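Local coordinates for enzyme subtilase SubTY from Bacillus sp. TY145 (Bacillus sp., PDB 5FFN), which probably hydrolyses peptide bonds as a serine endopeptidase of the subtilisin-like (subtilase) family, at residues Val38-Ala46 / Ser237-Asn245. Residues are numbered along the deposited sequence; the frame is centred on the assembly and turned at random.
Sequences VYTSHLDLA and STWYTGGYN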
ATOM      1  N   VAL A  38       8.252  11.891   0.324  1.00 16.05           N
ATOM      2  CA  VAL A  38       9.100  11.236  -0.678  1.00 15.52           C
ATOM      3  C   VAL A  38      10.357  12.111  -0.901  1.00 16.14           C
ATOM      4  O   VAL A  38      10.261  13.346  -0.993  1.00 15.21           O
ATOM      5  CB  VAL A  38       8.341  11.038  -2.038  1.00 15.77           C
ATOM      6  CG1 VAL A  38       9.244  10.448  -3.116  1.00 15.92           C
ATOM      7  CG2 VAL A  38       7.100  10.204  -1.853  1.00 16.12           C
ATOM      8  N   TYR A  39      11.492  11.433  -0.905  1.00 18.55           N
ATOM      9  CA  TYR A  39      12.771  12.033  -1.269  1.00 20.16           C
ATOM     10  C   TYR A  39      12.809  12.165  -2.794  1.00 20.26           C
ATOM     11  O   TYR A  39      13.377  11.319  -3.510  1.00 21.06           O
ATOM     12  CB  TYR A  39      13.898  11.168  -0.717  1.00 20.28           C
ATOM     13  CG  TYR A  39      15.285  11.664  -1.114  1.00 22.72           C
ATOM     14  CD1 TYR A  39      15.557  13.028  -1.143  1.00 25.15           C
ATOM     15  CD2 TYR A  39      16.293  10.770  -1.504  1.00 23.63           C
ATOM     16  CE1 TYR A  39      16.819  13.511  -1.538  1.00 26.98           C
ATOM     17  CE2 TYR A  39      17.560  11.237  -1.883  1.00 26.67           C
ATOM     18  CZ  TYR A  39      17.809  12.617  -1.902  1.00 28.07           C
ATOM     19  OH  TYR A  39      19.050  13.143  -2.286  1.00 27.19           O
ATOM     20  N   THR A  40      12.174  13.226  -3.261  1.00 22.07           N
ATOM     21  CA  THR A  40      11.944  13.488  -4.672  1.00 23.14           C
ATOM     22  C   THR A  40      13.257  13.749  -5.455  1.00 24.17           C
ATOM     23  O   THR A  40      13.235  13.729  -6.681  1.00 24.54           O
ATOM     24  CB  THR A  40      10.946  14.674  -4.899  1.00 23.69           C
ATOM     25  OG1 THR A  40      11.476  15.890  -4.351  1.00 24.16           O
ATOM     26  CG2 THR A  40       9.538  14.400  -4.258  1.00 22.89           C
ATOM     27  N   SER A  41      14.360  13.982  -4.736  1.00 24.51           N
ATOM     28  CA  SER A  41      15.672  14.224  -5.342  1.00 25.10           C
ATOM     29  C   SER A  41      16.511  12.956  -5.428  1.00 25.03           C
ATOM     30  O   SER A  41      17.686  12.990  -5.813  1.00 25.47           O
ATOM     31  CB  SER A  41      16.427  15.297  -4.535  1.00 24.78           C
ATOM     32  OG  SER A  41      15.846  16.560  -4.770  1.00 26.80           O
ATOM     33  N   HIS A  42      15.928  11.808  -5.069  1.00 22.75           N
ATOM     34  CA  HIS A  42      16.580  10.546  -5.335  1.00 21.08           C
ATOM     35  C   HIS A  42      16.827  10.511  -6.861  1.00 20.37           C
ATOM     36  O   HIS A  42      16.000  10.998  -7.649  1.00 19.69           O
ATOM     37  CB  HIS A  42      15.673   9.389  -4.918  1.00 20.98           C
ATOM     38  CG  HIS A  42      16.350   8.068  -4.841  1.00 18.59           C
ATOM     39  ND1 HIS A  42      16.815   7.401  -5.953  1.00 17.14           N
ATOM     40  CD2 HIS A  42      16.606   7.268  -3.787  1.00 16.31           C
ATOM     41  CE1 HIS A  42      17.347   6.262  -5.579  1.00 15.12           C
ATOM     42  NE2 HIS A  42      17.202   6.138  -4.270  1.00 17.41           N
ATOM     43  N   LEU A  43      17.964   9.945  -7.254  1.00 20.68           N
ATOM     44  CA  LEU A  43      18.357   9.901  -8.661  1.00 20.74           C
ATOM     45  C   LEU A  43      17.323   9.187  -9.526  1.00 20.44           C
ATOM     46  O   LEU A  43      17.082   9.565 -10.653  1.00 19.03           O
ATOM     47  CB  LEU A  43      19.696   9.217  -8.802  1.00 21.51           C
ATOM     48  CG  LEU A  43      20.915  10.095  -8.518  1.00 23.58           C
ATOM     49  CD1 LEU A  43      22.143   9.251  -8.593  1.00 24.65           C
ATOM     50  CD2 LEU A  43      20.985  11.225  -9.510  1.00 26.15           C
ATOM     51  N   ASP A  44      16.671   8.185  -8.946  1.00 20.80           N
ATOM     52  CA  ASP A  44      15.650   7.419  -9.678  1.00 20.18           C
ATOM     53  C   ASP A  44      14.255   8.032  -9.637  1.00 20.19           C
ATOM     54  O   ASP A  44      13.359   7.543 -10.304  1.00 18.10           O
ATOM     55  CB  ASP A  44      15.662   5.976  -9.187  1.00 20.33           C
ATOM     56  CG  ASP A  44      17.007   5.297  -9.369  1.00 21.12           C
ATOM     57  OD1 ASP A  44      17.844   5.779 -10.193  1.00 21.90           O
ATOM     58  OD2 ASP A  44      17.240   4.266  -8.719  1.00 16.69           O
ATOM     59  N   LEU A  45      14.067   9.103  -8.860  1.00 18.43           N
ATOM     60  CA  LEU A  45      12.825   9.842  -8.851  1.00 19.49           C
ATOM     61  C   LEU A  45      12.912  11.258  -9.420  1.00 19.78           C
ATOM     62  O   LEU A  45      11.898  11.926  -9.594  1.00 20.79           O
ATOM     63  CB  LEU A  45      12.271   9.894  -7.395  1.00 19.14           C
ATOM     64  CG  LEU A  45      12.056   8.555  -6.695  1.00 18.93           C
ATOM     65  CD1 LEU A  45      11.492   8.803  -5.294  1.00 18.57           C
ATOM     66  CD2 LEU A  45      11.102   7.639  -7.492  1.00 19.12           C
ATOM     67  N   ALA A  46      14.120  11.718  -9.747  1.00 21.39           N
ATOM     68  CA  ALA A  46      14.330  13.095 -10.079  1.00 20.89           C
ATOM     69  C   ALA A  46      13.475  13.507 -11.232  1.00 20.46           C
ATOM     70  O   ALA A  46      13.383  12.791 -12.221  1.00 21.65           O
ATOM     71  CB  ALA A  46      15.813  13.353 -10.366  1.00 21.03           C
ATOM     72  N   SER A 237      13.418  -1.241  -3.346  1.00 14.65           N
ATOM     73  CA  SER A 237      13.064  -0.017  -3.985  1.00 14.88           C
ATOM     74  C   SER A 237      13.981   1.094  -3.446  1.00 15.59           C
ATOM     75  O   SER A 237      14.910   0.813  -2.652  1.00 16.72           O
ATOM     76  CB  SER A 237      11.574   0.328  -3.727  1.00 13.27           C
ATOM     77  OG  SER A 237      11.150   1.403  -4.498  1.00 12.32           O
ATOM     78  N   THR A 238      13.668   2.296  -3.901  1.00 16.79           N
ATOM     79  CA  THR A 238      14.318   3.558  -3.538  1.00 17.63           C
ATOM     80  C   THR A 238      14.145   3.856  -2.032  1.00 19.17           C
ATOM     81  O   THR A 238      13.138   3.491  -1.438  1.00 17.91           O
ATOM     82  CB  THR A 238      13.757   4.697  -4.349  1.00 18.44           C
ATOM     83  OG1 THR A 238      12.322   4.681  -4.359  1.00 17.24           O
ATOM     84  CG2 THR A 238      14.231   4.681  -5.810  1.00 17.89           C
ATOM     85  N   TRP A 239      15.136   4.538  -1.447  1.00 19.37           N
ATOM     86  CA  TRP A 239      15.152   4.833  -0.011  1.00 19.09           C
ATOM     87  C   TRP A 239      15.523   6.285   0.244  1.00 18.30           C
ATOM     88  O   TRP A 239      16.136   6.956  -0.592  1.00 18.59           O
ATOM     89  CB  TRP A 239      16.088   3.883   0.704  1.00 19.62           C
ATOM     90  CG  TRP A 239      15.879   3.739   2.170  1.00 19.65           C
ATOM     91  CD1 TRP A 239      16.763   4.038   3.179  1.00 22.14           C
ATOM     92  CD2 TRP A 239      14.718   3.218   2.800  1.00 20.65           C
ATOM     93  NE1 TRP A 239      16.217   3.718   4.399  1.00 21.35           N
ATOM     94  CE2 TRP A 239      14.953   3.222   4.190  1.00 20.34           C
ATOM     95  CE3 TRP A 239      13.493   2.738   2.315  1.00 18.98           C
ATOM     96  CZ2 TRP A 239      14.003   2.764   5.099  1.00 21.30           C
ATOM     97  CZ3 TRP A 239      12.575   2.252   3.212  1.00 20.29           C
ATOM     98  CH2 TRP A 239      12.825   2.276   4.587  1.00 20.34           C
ATOM     99  N   TYR A 240      15.054   6.804   1.384  1.00 18.34           N
ATOM    100  CA  TYR A 240      15.058   8.230   1.630  1.00 18.70           C
ATOM    101  C   TYR A 240      16.477   8.809   1.803  1.00 19.58           C
ATOM    102  O   TYR A 240      16.650  10.003   1.645  1.00 19.50           O
ATOM    103  CB  TYR A 240      14.200   8.608   2.867  1.00 20.19           C
ATOM    104  CG  TYR A 240      14.839   8.348   4.218  1.00 18.12           C
ATOM    105  CD1 TYR A 240      14.945   7.069   4.743  1.00 20.81           C
ATOM    106  CD2 TYR A 240      15.278   9.429   5.005  1.00 22.57           C
ATOM    107  CE1 TYR A 240      15.515   6.856   5.987  1.00 21.94           C
ATOM    108  CE2 TYR A 240      15.820   9.233   6.242  1.00 23.39           C
ATOM    109  CZ  TYR A 240      15.953   7.970   6.738  1.00 25.42           C
ATOM    110  OH  TYR A 240      16.520   7.794   7.993  1.00 26.99           O
ATOM    111  N   THR A 241      17.433   7.964   2.101  1.00 21.23           N
ATOM    112  CA  THR A 241      18.823   8.419   2.191  1.00 23.83           C
ATOM    113  C   THR A 241      19.591   8.397   0.868  1.00 25.11           C
ATOM    114  O   THR A 241      20.773   8.802   0.840  1.00 26.13           O
ATOM    115  CB  THR A 241      19.566   7.648   3.249  1.00 23.72           C
ATOM    116  OG1 THR A 241      19.424   6.248   3.040  1.00 24.24           O
ATOM    117  CG2 THR A 241      19.007   8.014   4.634  1.00 26.80           C
ATOM    118  N   GLY A 242      18.925   7.985  -0.215  1.00 25.30           N
ATOM    119  CA  GLY A 242      19.497   8.013  -1.569  1.00 25.75           C
ATOM    120  C   GLY A 242      19.863   6.660  -2.165  1.00 25.04           C
ATOM    121  O   GLY A 242      20.108   6.557  -3.392  1.00 28.10           O
ATOM    122  N   GLY A 243      19.900   5.618  -1.356  1.00 23.29           N
ATOM    123  CA  GLY A 243      20.192   4.301  -1.904  1.00 22.88           C
ATOM    124  C   GLY A 243      18.894   3.521  -2.082  1.00 21.07           C
ATOM    125  O   GLY A 243      17.902   4.073  -2.580  1.00 20.45           O
ATOM    126  N   TYR A 244      18.934   2.267  -1.654  1.00 21.01           N
ATOM    127  CA  TYR A 244      17.827   1.292  -1.845  1.00 20.43           C
ATOM    128  C   TYR A 244      17.647   0.502  -0.601  1.00 20.22           C
ATOM    129  O   TYR A 244      18.547   0.390   0.187  1.00 22.09           O
ATOM    130  CB  TYR A 244      18.114   0.349  -3.044  1.00 19.95           C
ATOM    131  CG  TYR A 244      18.456   1.147  -4.233  1.00 20.06           C
ATOM    132  CD1 TYR A 244      19.773   1.553  -4.468  1.00 20.00           C
ATOM    133  CD2 TYR A 244      17.473   1.599  -5.100  1.00 15.03           C
ATOM    134  CE1 TYR A 244      20.076   2.355  -5.534  1.00 19.99           C
ATOM    135  CE2 TYR A 244      17.763   2.395  -6.159  1.00 16.99           C
ATOM    136  CZ  TYR A 244      19.093   2.781  -6.370  1.00 19.47           C
ATOM    137  OH  TYR A 244      19.401   3.589  -7.409  1.00 21.73           O
ATOM    138  N   ASN A 245      16.470  -0.072  -0.415  1.00 19.21           N
ATOM    139  CA  ASN A 245      16.184  -0.882   0.733  1.00 18.61           C
ATOM    140  C   ASN A 245      15.127  -1.909   0.373  1.00 17.19           C
ATOM    141  O   ASN A 245      14.404  -1.716  -0.619  1.00 17.62           O
ATOM    142  CB  ASN A 245      15.748   0.015   1.898  1.00 18.14           C
ATOM    143  CG  ASN A 245      15.686  -0.690   3.191  1.00 19.19           C
ATOM    144  OD1 ASN A 245      16.362  -1.704   3.420  1.00 21.16           O
ATOM    145  ND2 ASN A 245      14.854  -0.166   4.094  1.00 20.91           N
TER
HETATM  146  O   HOH W   1      19.756   9.009  -4.950  1.00 25.13           O
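His-42 reaches from the loop 38-46 into the hairpin 237-245. CB leaves the chain toward the hairpin, and the ring, set anti to the backbone N (chi1 -166°), continues out to it. ND1 faces back to its own loop and accepts the backbone N-H of Asp-44. Trp-239 O sits at the ring edge, 3.2 Å from CD2 of His-42. The methyl CG2 of Thr-238 lies over one face, a CH-pi contact 3.6 Å from the His-42 ring centroid. At the tip, NE2 donates an almost straight bond (172°) to Gly-243 O at 2.8 Å; this oxygen also accepts from Trp-239 N, so the imidazole joins the backbone pair bracketing the turn 239-242. In-plane bonds at both nitrogens hold the ring's rotation. Over the opposite face a water joins Leu-43 N to Gly-242 O. The edge of His-42 also points at the face of Tyr-244, offset, with planes at 73°. Tyr-244 OH donates to Asp-44 OD2 at 2.6 Å, on the syn side but out of the carboxylate plane; Val-91 N also bonds OD2. A leucine in place of His-42 would probably leave Asp-44 N without its acceptor, Gly-243 O with one donor fewer and the loop freer to shift. The contact joins the loop between strands 29-35 and 49-54 to the hairpin of strands 235-238 and 244-247, beside helix 72-81, where Thr-238 OG1 is hydrogen-bonded to Thr-74 O.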